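Long-range contact in glucosamine 6-phosphate N-acetyltransferase (Arabidopsis thaliana, PDB 3T90), which transfers the acetyl group of acetyl-CoA to D-glucosamine 6-phosphate, a step in the biosynthesis of UDP-N-acetylglucosamine: residues Glu3-Lys17 with Val52-Ala65. Numbering follows the deposited sequence.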
loop_
_atom_site.group_PDB
_atom_site.type_symbol
_atom_site.label_atom_id
_atom_site.label_comp_id
_atom_site.label_asym_id
_atom_site.label_seq_id
_atom_site.Cartn_x
_atom_site.Cartn_y
_atom_site.Cartn_z
ATOM N N GLU A 3 20.673 -4.612 27.845
ATOM C CA GLU A 3 20.048 -4.820 26.504
ATOM C C GLU A 3 20.802 -4.140 25.370
ATOM O O GLU A 3 21.204 -2.988 25.491
ATOM C CB GLU A 3 18.618 -4.326 26.562
ATOM C CG GLU A 3 17.826 -5.160 27.535
ATOM C CD GLU A 3 16.610 -4.447 28.087
ATOM O OE1 GLU A 3 16.423 -3.234 27.794
ATOM O OE2 GLU A 3 15.850 -5.129 28.810
ATOM N N THR A 4 20.912 -4.851 24.242
ATOM C CA THR A 4 21.647 -4.482 23.059
ATOM C C THR A 4 20.753 -4.846 21.871
ATOM O O THR A 4 20.101 -5.869 21.932
ATOM C CB THR A 4 22.938 -5.310 22.998
ATOM O OG1 THR A 4 23.579 -5.180 24.277
ATOM C CG2 THR A 4 23.888 -4.794 21.912
ATOM N N PHE A 5 20.759 -3.998 20.850
ATOM C CA PHE A 5 19.786 -4.085 19.719
ATOM C C PHE A 5 20.516 -4.159 18.398
ATOM O O PHE A 5 21.448 -3.365 18.116
ATOM C CB PHE A 5 18.808 -2.886 19.766
ATOM C CG PHE A 5 18.013 -2.847 21.038
ATOM C CD1 PHE A 5 16.878 -3.660 21.223
ATOM C CD2 PHE A 5 18.398 -2.014 22.145
ATOM C CE1 PHE A 5 16.148 -3.687 22.386
ATOM C CE2 PHE A 5 17.672 -2.047 23.331
ATOM C CZ PHE A 5 16.524 -2.854 23.478
ATOM N N LYS A 6 20.113 -5.120 17.570
ATOM C CA LYS A 6 20.672 -5.277 16.235
ATOM C C LYS A 6 19.570 -5.114 15.177
ATOM O O LYS A 6 18.566 -5.894 15.186
ATOM C CB LYS A 6 21.443 -6.596 16.082
ATOM C CG LYS A 6 22.870 -6.626 16.782
ATOM C CD LYS A 6 23.627 -7.993 16.535
ATOM C CE LYS A 6 24.441 -8.068 15.167
ATOM N NZ LYS A 6 24.889 -9.476 14.697
ATOM N N ILE A 7 19.763 -4.144 14.283
ATOM C CA ILE A 7 18.798 -3.911 13.205
ATOM C C ILE A 7 19.216 -4.671 11.937
ATOM O O ILE A 7 20.402 -4.695 11.581
ATOM C CB ILE A 7 18.534 -2.391 12.933
ATOM C CG1 ILE A 7 17.406 -2.216 11.949
ATOM C CG2 ILE A 7 19.774 -1.696 12.402
ATOM C CD1 ILE A 7 16.850 -0.798 11.960
ATOM N N ARG A 8 18.260 -5.315 11.257
ATOM C CA ARG A 8 18.538 -6.160 10.067
ATOM C C ARG A 8 17.207 -6.507 9.341
ATOM O O ARG A 8 16.149 -5.956 9.687
ATOM C CB ARG A 8 19.219 -7.482 10.539
ATOM C CG ARG A 8 18.398 -8.237 11.613
ATOM C CD ARG A 8 19.090 -9.636 11.919
ATOM N NE ARG A 8 18.460 -10.280 13.018
ATOM C CZ ARG A 8 17.392 -11.081 12.822
ATOM N NH1 ARG A 8 16.810 -11.155 11.600
ATOM N NH2 ARG A 8 16.879 -11.703 13.883
ATOM N N LYS A 9 17.252 -7.347 8.320
ATOM C CA LYS A 9 15.999 -7.822 7.717
ATOM C C LYS A 9 15.518 -9.066 8.340
ATOM O O LYS A 9 16.273 -9.843 8.976
ATOM C CB LYS A 9 16.235 -8.029 6.224
ATOM C CG LYS A 9 16.485 -6.668 5.470
ATOM C CD LYS A 9 16.901 -6.976 4.056
ATOM C CE LYS A 9 17.445 -5.713 3.384
ATOM N NZ LYS A 9 18.778 -5.272 3.940
ATOM N N LEU A 10 14.213 -9.329 8.217
ATOM C CA LEU A 10 13.651 -10.598 8.651
ATOM C C LEU A 10 14.362 -11.792 8.002
ATOM O O LEU A 10 14.655 -11.796 6.803
ATOM C CB LEU A 10 12.177 -10.598 8.276
ATOM C CG LEU A 10 11.333 -11.801 8.743
ATOM C CD1 LEU A 10 11.093 -11.694 10.331
ATOM C CD2 LEU A 10 10.051 -11.861 7.951
ATOM N N GLU A 11 14.616 -12.843 8.818
ATOM C CA GLU A 11 15.206 -14.059 8.319
ATOM C C GLU A 11 14.307 -15.240 8.605
ATOM O O GLU A 11 13.424 -15.171 9.513
ATOM C CB GLU A 11 16.604 -14.254 8.970
ATOM C CG GLU A 11 17.587 -13.129 8.611
ATOM C CD GLU A 11 17.975 -13.143 7.114
ATOM O OE1 GLU A 11 18.165 -14.256 6.583
ATOM O OE2 GLU A 11 18.022 -12.090 6.405
ATOM N N ILE A 12 14.544 -16.357 7.908
ATOM C CA ILE A 12 13.581 -17.494 8.060
ATOM C C ILE A 12 13.610 -18.070 9.477
ATOM O O ILE A 12 12.561 -18.511 9.991
ATOM C CB ILE A 12 13.781 -18.527 6.937
ATOM C CG1 ILE A 12 12.461 -19.374 6.758
ATOM C CG2 ILE A 12 15.007 -19.344 7.192
ATOM C CD1 ILE A 12 12.297 -20.092 5.340
ATOM N N SER A 13 14.721 -17.914 10.187
ATOM C CA SER A 13 14.826 -18.403 11.569
ATOM C C SER A 13 14.099 -17.563 12.553
ATOM O O SER A 13 14.054 -17.921 13.731
ATOM C CB SER A 13 16.294 -18.575 11.952
ATOM O OG SER A 13 17.002 -17.438 11.585
ATOM N N ASP A 14 13.633 -16.358 12.149
ATOM C CA ASP A 14 12.947 -15.511 13.088
ATOM C C ASP A 14 11.598 -16.072 13.553
ATOM O O ASP A 14 11.096 -15.501 14.552
ATOM C CB ASP A 14 12.748 -14.080 12.528
ATOM C CG ASP A 14 14.076 -13.313 12.514
ATOM O OD1 ASP A 14 14.935 -13.563 13.362
ATOM O OD2 ASP A 14 14.276 -12.432 11.666
ATOM N N LYS A 15 11.118 -17.130 12.916
ATOM C CA LYS A 15 9.928 -17.783 13.457
ATOM C C LYS A 15 10.182 -18.322 14.882
ATOM O O LYS A 15 9.202 -18.434 15.640
ATOM C CB LYS A 15 9.438 -18.874 12.495
ATOM C CG LYS A 15 10.338 -19.989 12.275
ATOM C CD LYS A 15 9.677 -21.004 11.274
ATOM C CE LYS A 15 10.642 -21.940 10.706
ATOM N NZ LYS A 15 11.568 -21.271 9.712
ATOM N N ARG A 16 11.435 -18.563 15.274
ATOM C CA ARG A 16 11.648 -19.016 16.632
ATOM C C ARG A 16 12.048 -17.874 17.585
ATOM O O ARG A 16 12.367 -18.140 18.779
ATOM C CB ARG A 16 12.669 -20.179 16.644
ATOM C CG ARG A 16 13.974 -19.809 16.172
ATOM C CD ARG A 16 15.044 -20.902 16.496
ATOM N NE ARG A 16 16.359 -20.517 15.983
ATOM C CZ ARG A 16 17.245 -19.752 16.639
ATOM N NH1 ARG A 16 16.992 -19.317 17.875
ATOM N NH2 ARG A 16 18.413 -19.454 16.062
ATOM N N LYS A 17 11.982 -16.591 17.132
ATOM C CA LYS A 17 12.451 -15.473 17.925
ATOM C C LYS A 17 11.324 -14.517 18.278
ATOM O O LYS A 17 11.562 -13.338 18.520
ATOM C CB LYS A 17 13.572 -14.763 17.148
ATOM C CG LYS A 17 14.887 -15.580 17.012
ATOM C CD LYS A 17 16.016 -14.708 16.390
ATOM C CE LYS A 17 17.211 -15.609 16.361
ATOM N NZ LYS A 17 18.304 -14.871 15.677
ATOM N N VAL A 52 10.362 -5.330 1.707
ATOM C CA VAL A 52 11.419 -5.433 2.775
ATOM C C VAL A 52 10.732 -5.446 4.178
ATOM O O VAL A 52 9.781 -4.719 4.410
ATOM C CB VAL A 52 12.456 -4.195 2.872
ATOM C CG1 VAL A 52 13.212 -4.150 4.269
ATOM C CG2 VAL A 52 13.416 -4.128 1.715
ATOM N N ILE A 53 11.087 -6.428 5.005
ATOM C CA ILE A 53 10.690 -6.414 6.372
ATOM C C ILE A 53 11.910 -6.180 7.260
ATOM O O ILE A 53 12.876 -6.984 7.172
ATOM C CB ILE A 53 10.002 -7.711 6.783
ATOM C CG1 ILE A 53 8.812 -7.955 5.819
ATOM C CG2 ILE A 53 9.603 -7.635 8.290
ATOM C CD1 ILE A 53 8.007 -9.191 6.161
ATOM N N CYS A 54 11.907 -5.126 8.085
ATOM C CA CYS A 54 13.014 -4.809 8.994
ATOM C C CYS A 54 12.622 -5.385 10.360
ATOM O O CYS A 54 11.452 -5.283 10.795
ATOM C CB CYS A 54 13.070 -3.256 9.100
ATOM S SG CYS A 54 14.213 -2.654 10.338
ATOM N N VAL A 55 13.612 -5.971 11.037
ATOM C CA VAL A 55 13.475 -6.334 12.461
ATOM C C VAL A 55 14.625 -5.824 13.272
ATOM O O VAL A 55 15.766 -5.669 12.737
ATOM C CB VAL A 55 13.379 -7.885 12.656
ATOM C CG1 VAL A 55 12.102 -8.461 12.044
ATOM C CG2 VAL A 55 14.628 -8.643 12.253
ATOM N N ILE A 56 14.351 -5.571 14.539
ATOM C CA ILE A 56 15.401 -5.297 15.474
ATOM C C ILE A 56 15.339 -6.406 16.498
ATOM O O ILE A 56 14.303 -6.578 17.170
ATOM C CB ILE A 56 15.249 -3.953 16.169
ATOM C CG1 ILE A 56 15.274 -2.873 15.133
ATOM C CG2 ILE A 56 16.346 -3.754 17.261
ATOM C CD1 ILE A 56 15.041 -1.407 15.746
ATOM N N GLU A 57 16.474 -7.122 16.675
ATOM C CA GLU A 57 16.574 -8.157 17.666
ATOM C C GLU A 57 17.226 -7.620 18.916
ATOM O O GLU A 57 18.235 -6.917 18.789
ATOM C CB GLU A 57 17.379 -9.369 17.114
ATOM C CG GLU A 57 17.443 -10.535 18.087
ATOM C CD GLU A 57 18.218 -11.762 17.564
ATOM O OE1 GLU A 57 18.202 -12.051 16.362
ATOM O OE2 GLU A 57 18.863 -12.474 18.410
ATOM N N GLU A 58 16.650 -7.960 20.068
ATOM C CA GLU A 58 17.384 -7.654 21.354
ATOM C C GLU A 58 18.192 -8.932 21.646
ATOM O O GLU A 58 17.671 -10.045 21.816
ATOM C CB GLU A 58 16.410 -7.303 22.459
ATOM C CG GLU A 58 17.114 -6.655 23.671
ATOM C CD GLU A 58 17.823 -7.726 24.535
ATOM O OE1 GLU A 58 17.148 -8.721 24.922
ATOM O OE2 GLU A 58 19.059 -7.507 24.748
ATOM N N GLU A 59 19.484 -8.682 21.755
ATOM C CA GLU A 59 20.502 -9.726 21.767
ATOM C C GLU A 59 20.481 -10.634 22.995
ATOM O O GLU A 59 20.606 -11.838 22.853
ATOM C CB GLU A 59 21.871 -9.060 21.587
ATOM C CG GLU A 59 22.123 -8.582 20.162
ATOM C CD GLU A 59 23.610 -8.403 19.890
ATOM O OE1 GLU A 59 24.390 -9.337 20.235
ATOM O OE2 GLU A 59 24.003 -7.335 19.346
ATOM N N THR A 60 20.299 -10.062 24.186
ATOM C CA THR A 60 20.340 -10.857 25.397
ATOM C C THR A 60 19.226 -11.876 25.466
ATOM O O THR A 60 19.464 -13.040 25.852
ATOM C CB THR A 60 20.525 -9.978 26.713
ATOM O OG1 THR A 60 19.300 -9.290 27.020
ATOM C CG2 THR A 60 21.619 -8.950 26.546
ATOM N N SER A 61 18.000 -11.480 25.084
ATOM C CA SER A 61 16.851 -12.322 25.070
ATOM C C SER A 61 16.813 -13.132 23.769
ATOM O O SER A 61 16.287 -14.207 23.713
ATOM C CB SER A 61 15.580 -11.472 25.231
ATOM O OG SER A 61 15.407 -10.666 24.079
ATOM N N GLY A 62 17.445 -12.611 22.722
ATOM C CA GLY A 62 17.322 -13.226 21.393
ATOM C C GLY A 62 15.893 -13.223 20.809
ATOM O O GLY A 62 15.528 -14.152 20.089
ATOM N N LYS A 63 15.089 -12.213 21.166
ATOM C CA LYS A 63 13.720 -12.066 20.635
ATOM C C LYS A 63 13.683 -10.795 19.787
ATOM O O LYS A 63 14.471 -9.844 19.972
ATOM C CB LYS A 63 12.686 -11.960 21.753
ATOM C CG LYS A 63 12.550 -13.207 22.683
ATOM C CD LYS A 63 11.917 -14.395 21.982
ATOM C CE LYS A 63 12.277 -15.741 22.687
ATOM N NZ LYS A 63 11.930 -16.879 21.763
ATOM N N ILE A 64 12.734 -10.769 18.876
ATOM C CA ILE A 64 12.520 -9.562 18.089
ATOM C C ILE A 64 11.827 -8.507 18.976
ATOM O O ILE A 64 10.778 -8.759 19.595
ATOM C CB ILE A 64 11.633 -9.885 16.869
ATOM C CG1 ILE A 64 12.225 -11.063 16.057
ATOM C CG2 ILE A 64 11.398 -8.611 15.985
ATOM C CD1 ILE A 64 13.642 -10.836 15.589
ATOM N N ALA A 65 12.432 -7.351 19.020
ATOM C CA ALA A 65 11.960 -6.222 19.805
ATOM C C ALA A 65 11.127 -5.176 19.035
ATOM O O ALA A 65 10.359 -4.442 19.587
ATOM C CB ALA A 65 13.216 -5.499 20.410
HETATM O O HOH W 1 20.461 -10.118 15.044
#
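R8 and E57 show how a sheet edge can hold a charged cluster above an apolar floor. R8 NH2 donates to the anti lone pair of E57 OE1 at 2.8 Å, the two flat groups standing 86° apart. At the NH1/NH2 end of the guanidinium, both nitrogens grip D14 end-on, one to each carboxylate oxygen, while E57 sits on the NE side of NH2. K17, its chain extended, brings NZ to E57 OE1 at 2.9 Å, on the syn side but tilted out of the carboxylate plane; that oxygen thus takes two cationic donors. V55 CG2 lies over one guanidinium face toward its rim, 3.4 Å from R8 NH1, and L10 CD1 meets V55 CG1; this end is the tightly packed one, and F76 of the second subunit packs against L10 and I53.

Strand 5-9 pairs antiparallel with strand 52-58, forming the outer edge of the chain's GNAT sheet; K6 with E57 and R8 with V55 are its hydrogen-bonded pairs. On the face bearing F5, I7 and I56, F5 CB rests against I56 CG2 at 3.6 Å while F5 CE1 sits against E58 CB and CG.

E58, bent at chi2 (-78°), folds its carboxylate back over the 59-61 turn: OE2 accepts from T4 N (3.3 Å) and from T60, OE1 from S61. With an alanine in its place, T4 N and the amides of T60 and S61 would probably lose their shared carboxylate, and the F5 ring its stem. G62 and K63 opposite E58 make a G1 bulge. Farther out, on the solvent side, E59 N still reaches T4 O at 2.9 Å between exposed residues.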